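Local coordinates for thioredoxin-like protein (PDB 3TY1) that is of unknown function but has the supersandwich fold of the galactose mutarotase-like family and probably binds carbohydrate, at residues A94-E99 / A139-A144; F225-S230 / P296-W301. One frame throughout, in Å; residues are numbered along the deposited sequence. Where two conformers were deposited one is given.

Interaction 1. Residues A94-E99 / A139-A144; sequences AFINLE and AGNTPA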
loop_
_atom_site.group_PDB
_atom_site.type_symbol
_atom_site.label_atom_id
_atom_site.label_comp_id
_atom_site.label_asym_id
_atom_site.label_seq_id
_atom_site.Cartn_x
_atom_site.Cartn_y
_atom_site.Cartn_z
ATOM N N ALA A 94 -5.032 -1.648 1.636
ATOM C CA ALA A 94 -4.051 -0.554 1.414
ATOM C C ALA A 94 -2.946 -0.480 2.464
ATOM O O ALA A 94 -1.860 0.051 2.209
ATOM C CB ALA A 94 -4.769 0.783 1.317
ATOM N N PHE A 95 -3.212 -1.004 3.661
ATOM C CA PHE A 95 -2.248 -1.026 4.750
ATOM C C PHE A 95 -1.585 -2.386 4.959
ATOM O O PHE A 95 -0.941 -2.596 5.990
ATOM C CB PHE A 95 -2.932 -0.618 6.070
ATOM C CG PHE A 95 -3.429 0.784 6.061
ATOM C CD1 PHE A 95 -2.529 1.856 5.966
ATOM C CD2 PHE A 95 -4.768 1.053 6.137
ATOM C CE1 PHE A 95 -2.986 3.180 5.975
ATOM C CE2 PHE A 95 -5.227 2.373 6.096
ATOM C CZ PHE A 95 -4.332 3.423 6.028
ATOM N N ILE A 96 -1.756 -3.323 4.027
ATOM C CA ILE A 96 -1.092 -4.632 4.164
ATOM C C ILE A 96 -0.148 -4.762 3.009
ATOM O O ILE A 96 -0.552 -4.471 1.881
ATOM C CB ILE A 96 -2.105 -5.808 4.101
ATOM C CG1 ILE A 96 -3.023 -5.771 5.331
ATOM C CG2 ILE A 96 -1.361 -7.191 3.972
ATOM C CD1 ILE A 96 -3.730 -7.033 5.602
ATOM N N ASN A 97 1.091 -5.194 3.274
ATOM C CA ASN A 97 2.040 -5.565 2.223
ATOM C C ASN A 97 2.151 -7.091 2.300
ATOM O O ASN A 97 2.793 -7.616 3.208
ATOM C CB ASN A 97 3.417 -4.900 2.427
ATOM C CG ASN A 97 4.399 -5.282 1.349
ATOM O OD1 ASN A 97 4.165 -6.219 0.579
ATOM N ND2 ASN A 97 5.494 -4.529 1.241
ATOM N N LEU A 98 1.492 -7.784 1.384
ATOM C CA LEU A 98 1.443 -9.260 1.380
ATOM C C LEU A 98 2.820 -9.920 1.240
ATOM O O LEU A 98 3.038 -11.038 1.767
ATOM C CB LEU A 98 0.450 -9.784 0.305
ATOM C CG LEU A 98 -1.038 -9.435 0.468
ATOM C CD1 LEU A 98 -1.831 -9.790 -0.856
ATOM C CD2 LEU A 98 -1.674 -10.121 1.695
ATOM N N GLU A 99 3.750 -9.209 0.595
ATOM C CA GLU A 99 5.116 -9.698 0.418
ATOM C C GLU A 99 5.965 -9.561 1.689
ATOM O O GLU A 99 6.997 -10.230 1.814
ATOM C CB GLU A 99 5.809 -8.984 -0.762
ATOM C CG GLU A 99 5.375 -9.475 -2.164
ATOM C CD GLU A 99 4.012 -8.988 -2.602
ATOM O OE1 GLU A 99 3.486 -7.992 -2.026
ATOM O OE2 GLU A 99 3.477 -9.607 -3.547
ATOM N N ALA A 139 -7.474 -12.982 -3.199
ATOM C CA ALA A 139 -8.929 -12.715 -3.179
ATOM C C ALA A 139 -9.344 -12.079 -1.875
ATOM O O ALA A 139 -10.107 -11.090 -1.843
ATOM C CB ALA A 139 -9.769 -14.002 -3.449
ATOM N N GLY A 140 -8.833 -12.631 -0.790
ATOM C CA GLY A 140 -9.181 -12.148 0.536
ATOM C C GLY A 140 -8.754 -10.719 0.881
ATOM O O GLY A 140 -9.281 -10.126 1.844
ATOM N N ASN A 141 -7.779 -10.187 0.146
ATOM C CA ASN A 141 -7.317 -8.808 0.322
ATOM C C ASN A 141 -7.594 -7.933 -0.897
ATOM O O ASN A 141 -6.911 -6.955 -1.124
ATOM C CB ASN A 141 -5.856 -8.805 0.741
ATOM C CG ASN A 141 -5.676 -9.127 2.205
ATOM O OD1 ASN A 141 -5.783 -8.250 3.033
ATOM N ND2 ASN A 141 -5.382 -10.379 2.531
ATOM N N THR A 142 -8.645 -8.273 -1.653
ATOM C CA THR A 142 -9.063 -7.522 -2.831
ATOM C C THR A 142 -10.453 -6.931 -2.579
ATOM O O THR A 142 -11.376 -7.671 -2.321
ATOM C CB THR A 142 -9.130 -8.435 -4.084
ATOM O OG1 THR A 142 -7.821 -8.978 -4.312
ATOM C CG2 THR A 142 -9.640 -7.657 -5.325
ATOM N N PRO A 143 -10.593 -5.597 -2.659
ATOM C CA PRO A 143 -11.897 -4.948 -2.560
ATOM C C PRO A 143 -12.815 -5.306 -3.719
ATOM O O PRO A 143 -12.392 -5.310 -4.872
ATOM C CB PRO A 143 -11.560 -3.466 -2.583
ATOM C CG PRO A 143 -10.140 -3.385 -2.205
ATOM C CD PRO A 143 -9.510 -4.602 -2.823
ATOM N N ALA A 144 -14.066 -5.627 -3.402
ATOM C CA ALA A 144 -15.016 -6.020 -4.417
ATOM C C ALA A 144 -15.287 -4.851 -5.384
ATOM O O ALA A 144 -15.382 -3.698 -4.981
ATOM C CB ALA A 144 -16.326 -6.489 -3.775
#
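I96 and N141 are the facing residues of two irregular chain segments, with their CA atoms 8.4 Å apart and no hydrogen bond between the backbones. The contact is small and is made through side chains. The amide of N141 reaches across and meets the methyl ends of I96 and L98. L98 sets CD2 above the flat of the amide, 3.8 Å from N141 ND2. I96 brings its terminal methyl to the other end of the group, with CD1 3.5 Å from N141 OD1. Both methyls lie on the same side of the amide plane, but the I96 methyl is tilted well off the perpendicular. The I96 side chain runs nearly perpendicular to that of N141. In N141, CG stands beside the backbone N (chi1 -78°), which carries the amide out toward 94-99. Neither methyl satisfies the polar end of N141. OD1 takes a hydrogen bond from R67 NH1, which helps to fix the rotation of the amide. I96 also packs on R67. Each segment has a turn of its own. T142 N bonds to A139 O at 3.2 Å. N97 OD1 accepts a weak capping bond from E99 N at 3.0 Å, just ahead of helix 100-103. The 94-99 loop meets both other subunits, and F95 of the second subunit packs on P143. In its own chain, A139 is joined by a backbone hydrogen bond to G118 of strand 114-119. T142 rests on V165 of strand 159-169, and the chain then enters strand 146-152.

Interaction 2. Residues F225-S230 / P296-W301; sequences FLAPIS and PVLTLW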
loop_
_atom_site.group_PDB
_atom_site.type_symbol
_atom_site.label_atom_id
_atom_site.label_comp_id
_atom_site.label_asym_id
_atom_site.label_seq_id
_atom_site.Cartn_x
_atom_site.Cartn_y
_atom_site.Cartn_z
ATOM N N PHE A 225 -14.037 -33.389 15.660
ATOM C CA PHE A 225 -14.087 -33.130 14.234
ATOM C C PHE A 225 -14.704 -34.355 13.604
ATOM O O PHE A 225 -14.225 -35.475 13.821
ATOM C CB PHE A 225 -12.713 -32.863 13.620
ATOM C CG PHE A 225 -12.750 -32.737 12.134
ATOM C CD1 PHE A 225 -13.373 -31.663 11.534
ATOM C CD2 PHE A 225 -12.204 -33.717 11.325
ATOM C CE1 PHE A 225 -13.425 -31.563 10.131
ATOM C CE2 PHE A 225 -12.251 -33.607 9.928
ATOM C CZ PHE A 225 -12.855 -32.536 9.348
ATOM N N LEU A 226 -15.762 -34.142 12.821
ATOM C CA LEU A 226 -16.499 -35.230 12.181
ATOM C C LEU A 226 -16.363 -35.109 10.666
ATOM O O LEU A 226 -16.571 -34.052 10.097
ATOM C CB LEU A 226 -17.988 -35.163 12.561
ATOM C CG LEU A 226 -18.371 -34.952 14.031
ATOM C CD1 LEU A 226 -19.873 -34.767 14.234
ATOM C CD2 LEU A 226 -17.788 -36.059 14.908
ATOM N N ALA A 227 -16.047 -36.205 9.987
ATOM C CA ALA A 227 -16.029 -36.206 8.518
ATOM C C ALA A 227 -15.925 -37.634 8.018
ATOM O O ALA A 227 -15.322 -38.437 8.717
ATOM C CB ALA A 227 -14.829 -35.404 8.006
ATOM N N PRO A 228 -16.519 -37.946 6.846
ATOM C CA PRO A 228 -16.402 -39.244 6.197
ATOM C C PRO A 228 -15.137 -39.180 5.352
ATOM O O PRO A 228 -15.043 -38.331 4.469
ATOM C CB PRO A 228 -17.658 -39.341 5.339
ATOM C CG PRO A 228 -18.062 -38.010 5.054
ATOM C CD PRO A 228 -17.357 -37.058 6.027
ATOM N N ILE A 229 -14.182 -40.063 5.640
ATOM C CA ILE A 229 -12.880 -39.969 4.993
ATOM C C ILE A 229 -12.293 -41.321 4.608
ATOM O O ILE A 229 -12.506 -42.337 5.276
ATOM C CB ILE A 229 -11.843 -39.130 5.837
ATOM C CG1 ILE A 229 -11.351 -39.868 7.090
ATOM C CG2 ILE A 229 -12.413 -37.755 6.222
ATOM C CD1 ILE A 229 -10.178 -39.168 7.747
ATOM N N SER A 230 -11.579 -41.300 3.486
ATOM C CA SER A 230 -10.857 -42.496 3.037
ATOM C C SER A 230 -9.448 -42.498 3.629
ATOM O O SER A 230 -8.967 -43.562 4.049
ATOM C CB SER A 230 -10.839 -42.646 1.512
ATOM O OG SER A 230 -10.229 -41.538 0.896
ATOM N N PRO A 296 -12.045 -31.160 -4.181
ATOM C CA PRO A 296 -11.770 -32.579 -3.900
ATOM C C PRO A 296 -11.042 -32.958 -2.637
ATOM O O PRO A 296 -11.110 -34.137 -2.259
ATOM C CB PRO A 296 -10.984 -33.051 -5.149
ATOM C CG PRO A 296 -10.979 -31.920 -6.079
ATOM C CD PRO A 296 -11.224 -30.688 -5.298
ATOM N N VAL A 297 -10.352 -32.013 -1.991
ATOM C CA VAL A 297 -9.546 -32.285 -0.811
ATOM C C VAL A 297 -9.999 -31.467 0.371
ATOM O O VAL A 297 -10.783 -30.533 0.216
ATOM C CB VAL A 297 -8.025 -32.100 -1.073
ATOM C CG1 VAL A 297 -7.583 -33.132 -2.165
ATOM C CG2 VAL A 297 -7.660 -30.663 -1.432
ATOM N N LEU A 298 -9.543 -31.880 1.548
ATOM C CA LEU A 298 -9.919 -31.233 2.803
ATOM C C LEU A 298 -8.714 -31.097 3.722
ATOM O O LEU A 298 -7.942 -32.034 3.883
ATOM C CB LEU A 298 -11.026 -32.044 3.479
ATOM C CG LEU A 298 -11.622 -31.549 4.802
ATOM C CD1 LEU A 298 -12.314 -30.237 4.584
ATOM C CD2 LEU A 298 -12.646 -32.596 5.284
ATOM N N THR A 299 -8.562 -29.925 4.320
ATOM C CA THR A 299 -7.508 -29.670 5.307
ATOM C C THR A 299 -8.159 -29.396 6.643
ATOM O O THR A 299 -9.159 -28.650 6.722
ATOM C CB THR A 299 -6.639 -28.449 4.886
ATOM O OG1 THR A 299 -5.995 -28.730 3.645
ATOM C CG2 THR A 299 -5.578 -28.088 5.964
ATOM N N LEU A 300 -7.595 -29.998 7.683
ATOM C CA LEU A 300 -8.028 -29.810 9.059
ATOM C C LEU A 300 -6.880 -29.072 9.751
ATOM O O LEU A 300 -5.773 -29.592 9.842
ATOM C CB LEU A 300 -8.253 -31.181 9.710
ATOM C CG LEU A 300 -8.612 -31.208 11.206
ATOM C CD1 LEU A 300 -9.901 -30.410 11.526
ATOM C CD2 LEU A 300 -8.709 -32.643 11.725
ATOM N N TRP A 301 -7.152 -27.858 10.228
ATOM C CA TRP A 301 -6.172 -27.020 10.890
ATOM C C TRP A 301 -6.579 -27.020 12.359
ATOM O O TRP A 301 -7.648 -26.544 12.676
ATOM C CB TRP A 301 -6.210 -25.588 10.267
ATOM C CG TRP A 301 -5.413 -24.555 10.956
ATOM C CD1 TRP A 301 -4.120 -24.664 11.385
ATOM C CD2 TRP A 301 -5.840 -23.224 11.294
ATOM N NE1 TRP A 301 -3.721 -23.484 11.974
ATOM C CE2 TRP A 301 -4.741 -22.577 11.901
ATOM C CE3 TRP A 301 -7.030 -22.502 11.098
ATOM C CZ2 TRP A 301 -4.820 -21.256 12.388
ATOM C CZ3 TRP A 301 -7.094 -21.172 11.530
ATOM C CH2 TRP A 301 -5.984 -20.572 12.175
#
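F225 and L300 form the centre of this contact, and L298 completes it. L300 lies over one face of the F225 ring. Its CD1 is 3.8 Å from the ring centroid and only 14° off the ring normal, a CH-pi contact. The second methyl lies on the same side but projects just past the rim, with L300 CD2 3.7 Å from F225 CD2. Both branches of the leucine fork therefore come down on one side of the ring. The two side chains run alongside each other, pointing opposite ways. L298 meets the ring differently. Its CD2 sits near the ring plane, at the outer edge, 4.1 Å from F225 CZ. The same methyl also reaches A227, where L298 CD2 and A227 CB are 4.5 Å apart. Both leucines have CG opposite the backbone N (chi1 175° for L300 and -178° for L298), so their forks extend from one strand face in similar fashion. F225 projects its ring to meet them. The two segments run in roughly opposite directions. They do not pair through backbone bonds. Strand 224-229 is an outer strand of the ten-stranded antiparallel sheet, whereas 297-304 belongs to the mixed sheet. The contact thus packs one sheet against another, as in a beta-sandwich. I263 and I315, from strands of the mixed sheet, also touch F225, and Y249 touches both F225 and L300. All four touching residues are buried and meet only through carbon. With no hydrogen bond across the segments, the contact relies on hydrophobic burial and on the fit of leucine methyls to one ring face and edge.

From the N terminus, interaction 1 comes first. It joins the loop after strand 79-81 to the loop before strand 146-152. The 39 residues it closes off include helix 100-103 and strands 114-119, 126-128 and 131-133. Interaction 2 opens later, at strand 224-229, and closes at strand 297-304. Its 65 intervening residues include four strands, from 231-234 to 285-291, and no helix. The two closures follow in series; they neither nest nor cross. The centres of interactions 1 and 2 are about 29 Å apart, on opposite sides of the chain's centre. The nearest atoms of interactions 1 and 2 are about 14 Å apart. Interaction 1 joins loops near the subunit interface, while interaction 2 ties two sheets together.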